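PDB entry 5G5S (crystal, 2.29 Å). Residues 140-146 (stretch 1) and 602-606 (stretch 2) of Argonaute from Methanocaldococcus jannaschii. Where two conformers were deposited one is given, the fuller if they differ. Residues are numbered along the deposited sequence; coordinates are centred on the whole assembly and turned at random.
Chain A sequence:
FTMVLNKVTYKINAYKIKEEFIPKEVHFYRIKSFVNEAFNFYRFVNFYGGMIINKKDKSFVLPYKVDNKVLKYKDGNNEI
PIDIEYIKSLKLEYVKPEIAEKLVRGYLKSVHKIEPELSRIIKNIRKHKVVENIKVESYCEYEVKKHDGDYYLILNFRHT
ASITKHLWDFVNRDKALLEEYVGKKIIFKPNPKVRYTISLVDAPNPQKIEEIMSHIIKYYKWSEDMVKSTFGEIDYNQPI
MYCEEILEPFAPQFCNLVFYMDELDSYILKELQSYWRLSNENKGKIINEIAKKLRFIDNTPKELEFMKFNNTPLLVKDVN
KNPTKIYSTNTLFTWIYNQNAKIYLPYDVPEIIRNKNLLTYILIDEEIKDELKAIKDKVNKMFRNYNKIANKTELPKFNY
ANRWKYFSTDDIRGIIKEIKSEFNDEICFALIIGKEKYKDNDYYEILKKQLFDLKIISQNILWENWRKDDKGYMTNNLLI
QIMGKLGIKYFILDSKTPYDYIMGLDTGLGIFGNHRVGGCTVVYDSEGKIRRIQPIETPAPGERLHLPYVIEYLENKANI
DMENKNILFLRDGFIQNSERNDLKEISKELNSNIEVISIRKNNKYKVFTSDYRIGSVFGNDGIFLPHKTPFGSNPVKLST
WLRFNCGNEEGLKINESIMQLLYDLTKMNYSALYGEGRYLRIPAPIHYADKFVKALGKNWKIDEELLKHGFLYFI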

ATOM      1  N   CYS A 140     -13.676  16.810   4.999  1.00 78.60           N
ATOM      2  CA  CYS A 140     -12.460  17.275   5.640  1.00 77.56           C
ATOM      3  C   CYS A 140     -12.034  16.249   6.655  1.00 77.20           C
ATOM      4  O   CYS A 140     -12.875  15.648   7.324  1.00 78.14           O
ATOM      5  N   GLU A 141     -10.730  16.043   6.768  1.00 69.57           N
ATOM      6  CA  GLU A 141     -10.142  15.220   7.812  1.00 66.47           C
ATOM      7  C   GLU A 141      -9.147  16.094   8.553  1.00 68.10           C
ATOM      8  O   GLU A 141      -8.478  16.938   7.942  1.00 67.26           O
ATOM      9  N   TYR A 142      -9.126  15.967   9.876  1.00 63.83           N
ATOM     10  CA  TYR A 142      -8.276  16.796  10.709  1.00 63.73           C
ATOM     11  C   TYR A 142      -7.567  16.020  11.808  1.00 66.41           C
ATOM     12  O   TYR A 142      -8.044  14.983  12.270  1.00 64.90           O
ATOM     13  N   GLU A 143      -6.428  16.562  12.230  1.00 64.07           N
ATOM     14  CA  GLU A 143      -5.564  16.054  13.286  1.00 63.10           C
ATOM     15  C   GLU A 143      -4.824  17.238  13.878  1.00 64.89           C
ATOM     16  O   GLU A 143      -4.688  18.266  13.213  1.00 65.06           O
ATOM     17  N   VAL A 144      -4.344  17.113  15.120  0.50 62.03           N
ATOM     18  CA  VAL A 144      -3.526  18.162  15.726  0.50 62.67           C
ATOM     19  C   VAL A 144      -2.108  17.672  15.991  0.50 64.98           C
ATOM     20  O   VAL A 144      -1.908  16.506  16.327  0.50 62.77           O
ATOM     21  N   LYS A 145      -1.126  18.540  15.733  1.00 63.47           N
ATOM     22  CA  LYS A 145       0.291  18.226  15.876  1.00 63.85           C
ATOM     23  C   LYS A 145       1.002  19.263  16.684  1.00 69.86           C
ATOM     24  O   LYS A 145       0.784  20.459  16.480  1.00 72.70           O
ATOM     25  N   LYS A 146       1.838  18.816  17.634  1.00 64.90           N
ATOM     26  CA  LYS A 146       2.642  19.721  18.427  1.00 65.85           C
ATOM     27  C   LYS A 146       4.001  19.790  17.757  1.00 71.28           C
ATOM     28  O   LYS A 146       4.642  18.762  17.551  1.00 70.13           O
ATOM     29  N   ASN A 602      -1.354   6.264   3.763  1.00 59.94           N
ATOM     30  CA  ASN A 602      -2.626   6.943   3.967  1.00 59.64           C
ATOM     31  C   ASN A 602      -2.468   7.778   5.207  1.00 58.41           C
ATOM     32  O   ASN A 602      -2.306   7.237   6.292  1.00 56.97           O
ATOM     33  N   ASN A 603      -2.399   9.100   5.024  1.00 53.85           N
ATOM     34  CA  ASN A 603      -2.206  10.079   6.082  1.00 52.70           C
ATOM     35  C   ASN A 603      -2.830  11.421   5.682  1.00 56.05           C
ATOM     36  O   ASN A 603      -3.302  11.575   4.561  1.00 57.02           O
ATOM     37  N   LYS A 604      -2.891  12.352   6.618  1.00 53.59           N
ATOM     38  CA  LYS A 604      -3.516  13.665   6.484  1.00 55.25           C
ATOM     39  C   LYS A 604      -2.605  14.791   5.973  1.00 60.65           C
ATOM     40  O   LYS A 604      -3.116  15.870   5.663  1.00 61.78           O
ATOM     41  N   TYR A 605      -1.275  14.555   5.881  1.00 57.20           N
ATOM     42  CA  TYR A 605      -0.310  15.572   5.430  1.00 57.90           C
ATOM     43  C   TYR A 605      -0.360  15.839   3.952  1.00 63.21           C
ATOM     44  O   TYR A 605      -0.587  14.923   3.169  1.00 62.35           O
ATOM     45  N   LYS A 606      -0.092  17.099   3.571  1.00 61.19           N
ATOM     46  CA  LYS A 606      -0.001  17.573   2.192  1.00 61.30           C
ATOM     47  C   LYS A 606       1.112  18.585   2.128  1.00 66.14           C
ATOM     48  O   LYS A 606       1.171  19.474   2.975  1.00 66.57           O
TER

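A β-strand, 140-146, meets a loop, 602-606; the touching residues are at least 460 positions apart in sequence. Strand alternation sets the pattern: the CA-to-CB bonds of Glu141, Glu143 and Lys145 point toward the loop, while that of Tyr142 points away. From the loop, Lys604 answers with its own CA-to-CB bond directed toward the strand, and its CA lies 6.9 Å from the CA of Glu141, the closest CA pair across the stretches. The contact is small, about 305 Å² with both sides summed, and Lys604 alone contributes 109 Å² of it.

The charged pairing comes first. Lys604 runs out with chi1 m, then two t torsions, and turns only at chi4, which is p. This long reach carries its ammonium to Glu143, where NZ of Lys604 lies 3.7 Å from OE2 of Glu143, a long salt bridge. Glu143 meets it with chi1 at -144°, between wells, and chi2 t. No hydrogen bond crosses between the stretches; what crosses is one long salt bridge and van der Waals contacts.

Packing uses the methylenes of Lys604 against polar oxygens of the strand. On its way to Glu143, the Lys604 chain passes the strand backbone, with CE of Lys604 3.4 Å from the carbonyl O of Tyr142. Nearer its root, CG of Lys604 sits 3.8 Å from OE2 of Glu141. That glutamate has chi1 at 26°, off the usual wells, and chi2 t; its OE2 also comes within 4.0 Å of the backbone O of Asn603, and finds a hydrogen-bond partner elsewhere in the structure. The lysine thus touches Glu141 near its root and Glu143 at its tip, passing the Tyr142 carbonyl between them.

A second patch forms at Lys145 and Tyr605. The CA-to-CB bond of Tyr605 points sideways, but with chi1 m the end of its side chain comes nearer the strand, and OH of Tyr605 reaches 3.4 Å from CG of Lys145. Lys145 is m at chi1, chi2 and chi3, a curled chain that approaches the ring obliquely. Its NZ and the tyrosine OH are both hydrogen-bonded elsewhere in the structure.

Within the loop, two side chains bond to backbone atoms. The CA-to-CB bond of Asn603 points away from the strand; with chi1 p, its OD1 accepts a hydrogen bond from N of Tyr605, 3.1 Å away; Lys606 NZ donates to O of Tyr605 at 3.0 Å. The design rule is economical: one lysine, straight through chi2 and chi3 and turned at chi4, contacts two alternate strand positions, while side-chain-to-backbone hydrogen bonds form within the loop itself.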

ATOM      1  CB  CYS A 140     -12.671  18.632   6.306  1.00 81.05           C
ATOM      2  SG  CYS A 140     -12.839  20.011   5.154  1.00 88.07           S
ATOM      3  CB  GLU A 141      -9.558  13.879   7.350  1.00 65.86           C
ATOM      4  CG  GLU A 141      -9.084  13.794   5.912  1.00 79.74           C
ATOM      5  CD  GLU A 141      -8.287  12.541   5.617  1.00 93.08           C
ATOM      6  OE1 GLU A 141      -8.783  11.430   5.918  1.00 85.97           O
ATOM      7  OE2 GLU A 141      -7.160  12.670   5.087  1.00 84.17           O
ATOM      8  CB  TYR A 142      -9.068  17.994  11.272  1.00 66.82           C
ATOM      9  CG  TYR A 142     -10.075  17.585  12.323  1.00 69.25           C
ATOM     10  CD1 TYR A 142     -11.281  16.984  11.967  1.00 71.13           C
ATOM     11  CD2 TYR A 142      -9.809  17.763  13.677  1.00 70.62           C
ATOM     12  CE1 TYR A 142     -12.166  16.515  12.934  1.00 71.93           C
ATOM     13  CE2 TYR A 142     -10.692  17.310  14.653  1.00 72.65           C
ATOM     14  CZ  TYR A 142     -11.879  16.704  14.276  1.00 82.19           C
ATOM     15  OH  TYR A 142     -12.767  16.295  15.238  1.00 88.05           O
ATOM     16  CB  GLU A 143      -4.526  15.125  12.647  1.00 63.36           C
ATOM     17  CG  GLU A 143      -4.143  13.924  13.486  1.00 74.42           C
ATOM     18  CD  GLU A 143      -3.245  12.963  12.730  1.00 99.48           C
ATOM     19  OE1 GLU A 143      -2.212  13.419  12.186  1.00 86.07           O
ATOM     20  OE2 GLU A 143      -3.589  11.762  12.653  1.00100.82           O
ATOM     21  CB  VAL A 144      -4.156  19.128  16.783  0.50 68.57           C
ATOM     22  CG1 VAL A 144      -5.614  18.821  17.057  0.50 68.52           C
ATOM     23  CG2 VAL A 144      -3.347  19.231  18.074  0.50 69.09           C
ATOM     24  CB  LYS A 145       0.969  18.033  14.502  1.00 66.35           C
ATOM     25  CG  LYS A 145       0.610  16.714  13.775  1.00 68.07           C
ATOM     26  CD  LYS A 145       1.036  15.415  14.500  1.00 71.56           C
ATOM     27  CE  LYS A 145       2.518  15.327  14.782  1.00 80.18           C
ATOM     28  NZ  LYS A 145       2.829  14.220  15.721  1.00 86.56           N
ATOM     29  CB  LYS A 146       2.750  19.307  19.903  1.00 66.41           C
ATOM     30  CG  LYS A 146       3.186  20.500  20.761  1.00 66.93           C
ATOM     31  CD  LYS A 146       3.473  20.149  22.214  1.00 69.99           C
ATOM     32  CE  LYS A 146       3.896  21.390  22.954  1.00 73.47           C
ATOM     33  NZ  LYS A 146       4.462  21.089  24.289  1.00 80.12           N
ATOM     34  CB  ASN A 602      -3.780   5.915   4.104  1.00 64.19           C
ATOM     35  CG  ASN A 602      -3.906   4.962   2.928  1.00 94.86           C
ATOM     36  OD1 ASN A 602      -3.893   5.362   1.753  1.00 86.01           O
ATOM     37  ND2 ASN A 602      -4.037   3.671   3.223  1.00 91.43           N
ATOM     38  CB  ASN A 603      -0.712  10.186   6.463  1.00 53.90           C
ATOM     39  CG  ASN A 603       0.166  10.757   5.372  1.00 67.45           C
ATOM     40  OD1 ASN A 603       0.365  11.964   5.292  1.00 60.55           O
ATOM     41  ND2 ASN A 603       0.703   9.906   4.511  1.00 53.77           N
ATOM     42  CB  LYS A 604      -4.174  14.058   7.822  1.00 58.09           C
ATOM     43  CG  LYS A 604      -5.168  13.005   8.314  1.00 56.06           C
ATOM     44  CD  LYS A 604      -5.813  13.460   9.592  1.00 58.79           C
ATOM     45  CE  LYS A 604      -6.995  12.611  10.014  1.00 61.68           C
ATOM     46  NZ  LYS A 604      -6.566  11.312  10.577  1.00 66.96           N
ATOM     47  CB  TYR A 605       1.142  15.228   5.814  1.00 58.23           C
ATOM     48  CG  TYR A 605       1.457  15.283   7.293  1.00 59.91           C
ATOM     49  CD1 TYR A 605       1.669  16.499   7.937  1.00 63.07           C
ATOM     50  CD2 TYR A 605       1.658  14.118   8.024  1.00 59.62           C
ATOM     51  CE1 TYR A 605       2.026  16.552   9.284  1.00 64.22           C
ATOM     52  CE2 TYR A 605       1.995  14.157   9.371  1.00 60.62           C
ATOM     53  CZ  TYR A 605       2.179  15.377  10.000  1.00 67.82           C
ATOM     54  OH  TYR A 605       2.506  15.412  11.330  1.00 66.87           O
ATOM     55  CB  LYS A 606      -1.311  18.254   1.715  1.00 64.89           C
ATOM     56  CG  LYS A 606      -2.508  17.343   1.492  1.00 75.47           C
ATOM     57  CD  LYS A 606      -2.294  16.304   0.377  1.00 85.29           C
ATOM     58  CE  LYS A 606      -3.262  15.138   0.474  1.00 89.66           C
ATOM     59  NZ  LYS A 606      -3.130  14.367   1.747  1.00 89.63           N
TER